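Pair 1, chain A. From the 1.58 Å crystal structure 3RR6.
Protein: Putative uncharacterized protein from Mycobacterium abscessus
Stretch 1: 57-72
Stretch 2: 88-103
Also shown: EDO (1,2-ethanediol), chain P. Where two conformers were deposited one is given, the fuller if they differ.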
# COMPACT_ATOMS: atom_id res chain seq x y z
N ARG A 57 15.42 8.18 8.75
CA ARG A 57 14.21 7.45 9.09
C ARG A 57 13.24 7.48 7.91
O ARG A 57 12.83 8.56 7.48
CB ARG A 57 13.55 8.08 10.32
CG ARG A 57 12.48 7.21 10.95
CD ARG A 57 11.97 7.79 12.26
NE ARG A 57 10.94 8.81 12.05
CZ ARG A 57 11.12 10.11 12.25
NH1 ARG A 57 12.29 10.57 12.67
NH2 ARG A 57 10.13 10.96 12.03
N LEU A 58 12.89 6.30 7.41
CA LEU A 58 11.91 6.17 6.34
C LEU A 58 10.52 6.56 6.84
O LEU A 58 10.09 6.15 7.93
CB LEU A 58 11.86 4.74 5.80
CG LEU A 58 13.06 4.27 4.97
CD1 LEU A 58 13.03 2.75 4.78
CD2 LEU A 58 13.08 5.00 3.64
N LEU A 59 9.83 7.36 6.03
CA LEU A 59 8.45 7.78 6.27
C LEU A 59 7.55 7.10 5.25
O LEU A 59 8.03 6.33 4.41
CB LEU A 59 8.35 9.29 6.10
CG LEU A 59 9.33 10.13 6.91
CD1 LEU A 59 9.19 11.60 6.56
CD2 LEU A 59 9.11 9.89 8.41
N ALA A 60 6.25 7.37 5.28
CA ALA A 60 5.40 6.92 4.17
C ALA A 60 5.98 7.51 2.89
O ALA A 60 6.41 8.66 2.88
CB ALA A 60 3.96 7.38 4.36
N PRO A 61 6.01 6.72 1.80
CA PRO A 61 6.84 7.12 0.65
C PRO A 61 6.26 8.18 -0.29
O PRO A 61 6.95 8.60 -1.22
CB PRO A 61 7.03 5.81 -0.11
CG PRO A 61 5.85 4.98 0.26
CD PRO A 61 5.61 5.30 1.71
N ILE A 62 5.02 8.59 -0.06
CA ILE A 62 4.35 9.54 -0.95
C ILE A 62 3.29 10.30 -0.18
O ILE A 62 2.77 9.80 0.83
CB ILE A 62 3.72 8.77 -2.16
CG1 ILE A 62 3.52 9.69 -3.35
CG2 ILE A 62 2.43 8.09 -1.74
CD1 ILE A 62 4.75 9.85 -4.20
N LEU A 63 3.00 11.52 -0.63
CA LEU A 63 1.89 12.31 -0.13
C LEU A 63 0.70 12.07 -1.05
O LEU A 63 0.67 12.57 -2.18
CB LEU A 63 2.28 13.79 -0.11
CG LEU A 63 3.48 14.13 0.78
CD1 LEU A 63 3.80 15.63 0.67
CD2 LEU A 63 3.20 13.73 2.21
N ALA A 64 -0.23 11.23 -0.60
CA ALA A 64 -1.40 10.84 -1.39
C ALA A 64 -2.59 11.72 -1.09
O ALA A 64 -2.86 12.01 0.07
CB ALA A 64 -1.78 9.37 -1.07
N SER A 65 -3.31 12.13 -2.13
CA SER A 65 -4.54 12.90 -1.90
C SER A 65 -5.66 11.99 -1.39
O SER A 65 -6.49 12.42 -0.58
CB SER A 65 -4.98 13.68 -3.14
OG SER A 65 -5.77 12.92 -4.02
N LYS A 66 -5.68 10.74 -1.84
CA LYS A 66 -6.64 9.75 -1.39
C LYS A 66 -6.05 8.37 -1.55
O LYS A 66 -5.10 8.19 -2.32
CB LYS A 66 -7.97 9.86 -2.15
CG LYS A 66 -7.87 9.66 -3.66
CD LYS A 66 -9.25 9.82 -4.31
CE LYS A 66 -9.21 9.93 -5.83
NZ LYS A 66 -8.45 11.11 -6.35
N VAL A 67 -6.60 7.43 -0.79
CA VAL A 67 -6.28 6.01 -0.89
C VAL A 67 -7.57 5.31 -1.30
O VAL A 67 -8.59 5.40 -0.60
CB VAL A 67 -5.77 5.41 0.44
CG1 VAL A 67 -5.52 3.92 0.30
CG2 VAL A 67 -4.52 6.16 0.92
N VAL A 68 -7.55 4.64 -2.44
CA VAL A 68 -8.68 3.83 -2.88
C VAL A 68 -8.25 2.39 -2.66
O VAL A 68 -7.07 2.07 -2.78
CB VAL A 68 -9.01 4.11 -4.37
CG1 VAL A 68 -10.26 3.33 -4.81
CG2 VAL A 68 -9.21 5.60 -4.60
N ALA A 69 -9.19 1.54 -2.29
CA ALA A 69 -8.87 0.15 -1.98
C ALA A 69 -9.91 -0.80 -2.55
O ALA A 69 -11.09 -0.47 -2.63
CB ALA A 69 -8.74 -0.06 -0.48
N MET A 70 -9.42 -1.96 -2.99
CA MET A 70 -10.27 -3.05 -3.45
C MET A 70 -10.68 -3.95 -2.29
O MET A 70 -9.88 -4.22 -1.40
CB MET A 70 -9.49 -3.92 -4.44
CG MET A 70 -9.17 -3.25 -5.76
SD MET A 70 -10.56 -3.19 -6.89
CE MET A 70 -10.71 -4.95 -7.25
N GLY A 71 -11.91 -4.46 -2.33
CA GLY A 71 -12.26 -5.57 -1.44
C GLY A 71 -11.62 -6.85 -1.95
O GLY A 71 -11.49 -7.02 -3.14
N LYS A 72 -11.22 -7.74 -1.04
CA LYS A 72 -10.85 -9.11 -1.41
C LYS A 72 -9.92 -9.19 -2.65
O LYS A 72 -8.75 -8.82 -2.54
CB LYS A 72 -12.12 -9.95 -1.55
CG LYS A 72 -12.96 -9.96 -0.27
CD LYS A 72 -14.24 -10.77 -0.41
CE LYS A 72 -15.08 -10.69 0.86
NZ LYS A 72 -15.53 -9.31 1.13
N SER A 88 -17.86 -7.99 -10.04
CA SER A 88 -17.30 -6.67 -10.32
C SER A 88 -16.57 -6.14 -9.10
O SER A 88 -16.88 -6.52 -7.97
CB SER A 88 -18.38 -5.68 -10.80
OG SER A 88 -19.53 -5.74 -9.98
N PRO A 89 -15.57 -5.26 -9.32
CA PRO A 89 -14.83 -4.70 -8.18
C PRO A 89 -15.71 -3.97 -7.16
O PRO A 89 -16.70 -3.32 -7.54
CB PRO A 89 -13.89 -3.70 -8.84
CG PRO A 89 -13.70 -4.23 -10.21
CD PRO A 89 -15.03 -4.77 -10.60
N VAL A 90 -15.35 -4.09 -5.88
CA VAL A 90 -15.96 -3.32 -4.82
C VAL A 90 -14.87 -2.41 -4.25
O VAL A 90 -13.87 -2.90 -3.74
CB VAL A 90 -16.48 -4.24 -3.69
CG1 VAL A 90 -16.98 -3.41 -2.52
CG2 VAL A 90 -17.59 -5.13 -4.21
N ILE A 91 -15.04 -1.10 -4.40
CA ILE A 91 -13.99 -0.17 -3.94
C ILE A 91 -14.46 0.65 -2.75
O ILE A 91 -15.65 0.80 -2.51
CB ILE A 91 -13.51 0.77 -5.07
CG1 ILE A 91 -14.65 1.68 -5.56
CG2 ILE A 91 -12.94 -0.06 -6.22
CD1 ILE A 91 -14.20 2.80 -6.51
N PHE A 92 -13.49 1.16 -2.00
CA PHE A 92 -13.77 2.09 -0.91
C PHE A 92 -12.59 3.01 -0.75
O PHE A 92 -11.55 2.81 -1.41
CB PHE A 92 -14.07 1.35 0.39
CG PHE A 92 -13.15 0.22 0.66
CD1 PHE A 92 -13.41 -1.04 0.13
CD2 PHE A 92 -11.99 0.42 1.40
CE1 PHE A 92 -12.56 -2.09 0.35
CE2 PHE A 92 -11.12 -0.65 1.62
CZ PHE A 92 -11.41 -1.89 1.09
N ILE A 93 -12.76 4.05 0.05
CA ILE A 93 -11.72 5.04 0.26
C ILE A 93 -11.26 5.07 1.70
O ILE A 93 -12.08 5.00 2.62
CB ILE A 93 -12.17 6.44 -0.17
CG1 ILE A 93 -12.26 6.52 -1.69
CG2 ILE A 93 -11.21 7.53 0.35
CD1 ILE A 93 -13.04 7.70 -2.20
N LYS A 94 -9.96 5.14 1.88
CA LYS A 94 -9.35 5.43 3.16
C LYS A 94 -8.83 6.86 3.10
O LYS A 94 -8.23 7.26 2.10
CB LYS A 94 -8.22 4.44 3.46
CG LYS A 94 -8.73 3.00 3.66
CD LYS A 94 -7.60 1.96 3.63
CE LYS A 94 -6.76 1.90 4.89
NZ LYS A 94 -7.38 1.09 6.01
N PRO A 95 -9.05 7.65 4.15
CA PRO A 95 -8.56 9.03 4.12
C PRO A 95 -7.04 9.07 4.21
O PRO A 95 -6.44 8.17 4.80
CB PRO A 95 -9.19 9.64 5.37
CG PRO A 95 -9.33 8.51 6.31
CD PRO A 95 -9.65 7.31 5.45
N ASN A 96 -6.41 10.11 3.67
CA ASN A 96 -4.94 10.18 3.72
C ASN A 96 -4.41 10.39 5.14
O ASN A 96 -3.24 10.15 5.41
CB ASN A 96 -4.35 11.17 2.71
CG ASN A 96 -4.71 12.62 2.99
OD1 ASN A 96 -5.25 12.96 4.04
ND2 ASN A 96 -4.38 13.50 2.04
N THR A 97 -5.30 10.77 6.05
CA THR A 97 -4.97 10.88 7.46
C THR A 97 -4.76 9.52 8.12
O THR A 97 -4.27 9.45 9.26
CB THR A 97 -6.07 11.66 8.19
OG1 THR A 97 -7.34 11.11 7.82
CG2 THR A 97 -6.03 13.14 7.81
N SER A 98 -5.10 8.42 7.44
CA SER A 98 -4.88 7.08 8.00
C SER A 98 -3.46 6.58 7.72
O SER A 98 -3.02 5.60 8.32
CB SER A 98 -5.91 6.08 7.47
OG SER A 98 -5.78 5.85 6.08
N ILE A 99 -2.73 7.24 6.82
CA ILE A 99 -1.43 6.76 6.39
C ILE A 99 -0.39 6.94 7.49
O ILE A 99 -0.34 7.99 8.16
CB ILE A 99 -0.97 7.47 5.09
CG1 ILE A 99 -1.92 7.13 3.94
CG2 ILE A 99 0.46 7.06 4.72
CD1 ILE A 99 -1.74 7.97 2.68
N ILE A 100 0.41 5.89 7.70
CA ILE A 100 1.64 5.96 8.49
C ILE A 100 2.74 5.20 7.74
O ILE A 100 2.45 4.32 6.93
CB ILE A 100 1.50 5.38 9.93
CG1 ILE A 100 0.96 3.95 9.91
CG2 ILE A 100 0.62 6.29 10.79
CD1 ILE A 100 1.08 3.23 11.29
N GLY A 101 3.99 5.57 8.00
CA GLY A 101 5.13 4.89 7.40
C GLY A 101 5.63 3.71 8.21
O GLY A 101 5.06 3.37 9.25
N PRO A 102 6.72 3.07 7.74
CA PRO A 102 7.34 1.96 8.44
C PRO A 102 7.71 2.29 9.88
O PRO A 102 8.19 3.39 10.17
CB PRO A 102 8.62 1.70 7.65
CG PRO A 102 8.37 2.26 6.32
CD PRO A 102 7.44 3.42 6.50
N GLY A 103 7.47 1.34 10.78
CA GLY A 103 7.96 1.45 12.14
C GLY A 103 7.10 2.21 13.12
O GLY A 103 7.26 2.04 14.34
C1 EDO P . 6.03 12.87 -2.85
O1 EDO P . 4.61 13.01 -2.70
C2 EDO P . 6.46 13.39 -4.22
O2 EDO P . 6.91 14.74 -4.12
O HOH W 1 7.89 5.99 9.40
O HOH W 2 11.09 4.31 9.62
O HOH W 3 -7.98 12.01 2.20
O HOH W 4 -13.48 -6.28 -5.17

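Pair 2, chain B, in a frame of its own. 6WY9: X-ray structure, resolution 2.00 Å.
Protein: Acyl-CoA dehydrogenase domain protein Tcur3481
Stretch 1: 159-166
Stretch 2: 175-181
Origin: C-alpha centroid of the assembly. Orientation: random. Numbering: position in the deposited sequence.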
# COMPACT_ATOMS: atom_id res chain seq x y z
N GLY B 159 -4.53 0.75 -40.80
CA GLY B 159 -4.65 -0.49 -41.52
C GLY B 159 -5.81 -1.39 -41.11
O GLY B 159 -5.97 -2.46 -41.70
N ALA B 160 -6.61 -1.02 -40.12
CA ALA B 160 -7.76 -1.85 -39.74
C ALA B 160 -8.87 -1.68 -40.79
O ALA B 160 -9.21 -0.55 -41.15
CB ALA B 160 -8.26 -1.48 -38.35
N ALA B 161 -9.40 -2.79 -41.30
CA ALA B 161 -10.42 -2.73 -42.34
C ALA B 161 -11.84 -2.58 -41.76
O ALA B 161 -12.74 -2.07 -42.44
CB ALA B 161 -10.33 -3.96 -43.24
N HIS B 162 -12.03 -3.01 -40.52
CA HIS B 162 -13.33 -3.00 -39.86
C HIS B 162 -13.11 -2.77 -38.38
O HIS B 162 -12.06 -3.11 -37.83
CB HIS B 162 -14.10 -4.31 -40.04
CG HIS B 162 -13.96 -4.91 -41.40
ND1 HIS B 162 -14.81 -4.59 -42.44
CD2 HIS B 162 -13.09 -5.82 -41.89
CE1 HIS B 162 -14.46 -5.28 -43.51
NE2 HIS B 162 -13.42 -6.04 -43.20
N LEU B 163 -14.12 -2.18 -37.74
CA LEU B 163 -14.14 -1.89 -36.32
C LEU B 163 -15.41 -2.45 -35.70
O LEU B 163 -16.49 -2.33 -36.28
CB LEU B 163 -14.11 -0.38 -36.05
CG LEU B 163 -13.05 0.52 -36.69
CD1 LEU B 163 -13.50 0.91 -38.08
CD2 LEU B 163 -12.85 1.76 -35.80
N LEU B 164 -15.29 -3.03 -34.51
CA LEU B 164 -16.45 -3.28 -33.67
C LEU B 164 -16.63 -2.07 -32.75
O LEU B 164 -15.72 -1.73 -31.98
CB LEU B 164 -16.26 -4.55 -32.85
CG LEU B 164 -15.94 -5.80 -33.64
CD1 LEU B 164 -15.97 -7.02 -32.74
CD2 LEU B 164 -16.93 -5.98 -34.87
N VAL B 165 -17.81 -1.46 -32.81
CA VAL B 165 -18.13 -0.20 -32.13
C VAL B 165 -19.29 -0.45 -31.17
O VAL B 165 -20.34 -0.92 -31.60
CB VAL B 165 -18.54 0.89 -33.14
CG1 VAL B 165 -19.02 2.19 -32.42
CG2 VAL B 165 -17.43 1.15 -34.15
N SER B 166 -19.11 -0.11 -29.88
CA SER B 166 -20.21 -0.23 -28.93
C SER B 166 -21.09 1.02 -29.00
O SER B 166 -20.60 2.15 -29.14
CB SER B 166 -19.65 -0.48 -27.51
OG SER B 166 -19.02 0.68 -26.98
N LEU B 175 -23.16 -4.18 -29.76
CA LEU B 175 -21.89 -4.15 -30.46
C LEU B 175 -22.17 -4.29 -31.96
O LEU B 175 -22.95 -5.16 -32.38
CB LEU B 175 -20.94 -5.25 -29.93
CG LEU B 175 -19.44 -5.15 -30.25
CD1 LEU B 175 -18.85 -3.86 -29.68
CD2 LEU B 175 -18.67 -6.37 -29.69
N PHE B 176 -21.56 -3.41 -32.76
CA PHE B 176 -21.88 -3.27 -34.18
C PHE B 176 -20.61 -3.25 -35.00
O PHE B 176 -19.65 -2.57 -34.64
CB PHE B 176 -22.65 -1.97 -34.46
CG PHE B 176 -23.89 -1.81 -33.63
CD1 PHE B 176 -23.81 -1.40 -32.29
CD2 PHE B 176 -25.13 -2.04 -34.20
CE1 PHE B 176 -24.98 -1.25 -31.54
CE2 PHE B 176 -26.29 -1.90 -33.48
CZ PHE B 176 -26.22 -1.49 -32.15
N LEU B 177 -20.63 -3.96 -36.14
CA LEU B 177 -19.51 -3.99 -37.06
C LEU B 177 -19.58 -2.84 -38.05
O LEU B 177 -20.63 -2.60 -38.68
CB LEU B 177 -19.46 -5.33 -37.81
CG LEU B 177 -18.19 -5.55 -38.62
CD1 LEU B 177 -17.74 -6.99 -38.52
CD2 LEU B 177 -18.43 -5.17 -40.08
N VAL B 178 -18.46 -2.16 -38.24
CA VAL B 178 -18.39 -1.01 -39.13
C VAL B 178 -17.20 -1.17 -40.06
O VAL B 178 -16.10 -1.53 -39.61
CB VAL B 178 -18.29 0.30 -38.33
CG1 VAL B 178 -18.05 1.45 -39.26
CG2 VAL B 178 -19.56 0.51 -37.52
N ASP B 179 -17.39 -0.86 -41.34
CA ASP B 179 -16.26 -0.84 -42.26
C ASP B 179 -15.47 0.45 -42.07
O ASP B 179 -16.05 1.51 -41.79
CB ASP B 179 -16.74 -1.00 -43.71
CG ASP B 179 -17.30 -2.39 -43.96
OD1 ASP B 179 -16.84 -3.35 -43.30
OD2 ASP B 179 -18.23 -2.54 -44.77
N ALA B 180 -14.14 0.35 -42.15
CA ALA B 180 -13.29 1.50 -41.87
C ALA B 180 -13.42 2.61 -42.90
O ALA B 180 -12.99 3.73 -42.63
CB ALA B 180 -11.82 1.08 -41.80
N ASP B 181 -13.97 2.30 -44.08
CA ASP B 181 -14.26 3.26 -45.14
C ASP B 181 -15.74 3.63 -45.20
O ASP B 181 -16.19 4.21 -46.21
CB ASP B 181 -13.80 2.70 -46.49
CG ASP B 181 -14.51 1.41 -46.85
OD1 ASP B 181 -15.22 0.86 -45.98
OD2 ASP B 181 -14.38 0.94 -47.99
O HOH W 5 -12.95 -1.60 -45.44

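Both pairs are two-stranded antiparallel ladders. In pair 1, strand 67-70 lies against strand 91-94 with an axial approach of 4.6 Å and 145° between N-to-C directions; in pair 2, strands 162-166 and 175-179 approach to 4.5 Å at 150°. Superposing N, CA and C of 14 central residues gives an RMSD of 0.9 Å, so the register can be compared residue by residue.

The backbone hydrogen bonds confirm that register. In pair 1, Lys A94 N donates to Val A67 O (2.8 Å), while the return bond from Val A67 N to Lys A94 O is weak at 3.3 Å. The matched rung in pair 2 is tighter on the return: Leu B163 N to Val B178 O and Val B178 N to Leu B163 O are both 2.8 Å. The next hydrogen-bonded rung agrees closely. Ala A69 N to Phe A92 O is 2.8 Å and Phe A92 N to Ala A69 O is 3.0 Å; Val B165 N to Phe B176 O and Phe B176 N to Val B165 O repeat these values, 2.8 and 3.0 Å.

The two phenylalanines, Phe A92 and Phe B176, share a backbone position, their CA atoms all but coinciding after superposition, but not a ring position, their side-chain centres lying well apart. Phe A92, with chi1 p, swings its ring over the neighbouring strand: CE2 comes to 3.2 Å from Ala A69 CB, and Ala A69 O lies over one ring face. Phe B176 takes chi1 m and instead presents its ring edge to Val B165 O. Val B165, matching Ala A69, packs diagonally, its CG2 4.0 Å from Val B178 CG2. At the position of Val B178, pair 1 has Lys A94, whose end leads away and whose NZ is hydrogen-bonded elsewhere in the structure. Val A67 and Leu B163 nearly coincide in their side-chain centres. Val A67 CG2 lies 3.8 Å from Ile A99 CD1. Leu B163 CD1 lies 4.1 Å from Ala B180 CB.

On the other sheet face, Val A68 matches Leu B164. Val A68 CG1 lies 4.1 Å from Ile A91 CB, and its CG2 4.3 Å from Ile A93 CG1. Leu B164 likewise touches both matched residues, through CD1 to Leu B175 CD2 (4.1 Å) and CD2 to Leu B177 CD1 (3.9 Å). Met A70 and Ser B166 differ more: Met A70 SD reaches Ile A91 CG2 at 4.0 Å, whereas the shorter serine, Ser B166, has its CB 4.1 Å from Leu B175 CD1.

Beyond the ladder, Asn A96 and Ala B180 both point toward the first stretch. Asn A96 ND2 donates to Ala A64 O at 2.9 Å. Ala B180 has no side-chain donor; its CB sits 3.1 Å from the O of Ala B160, the residue matching Ala A64, and its backbone N donates to Ala B161 O at 2.8 Å. Matched positions thus each donate one hydrogen bond to the first stretch, from the side chain of Asn A96 and from the backbone of Ala B180, to acceptors one position apart.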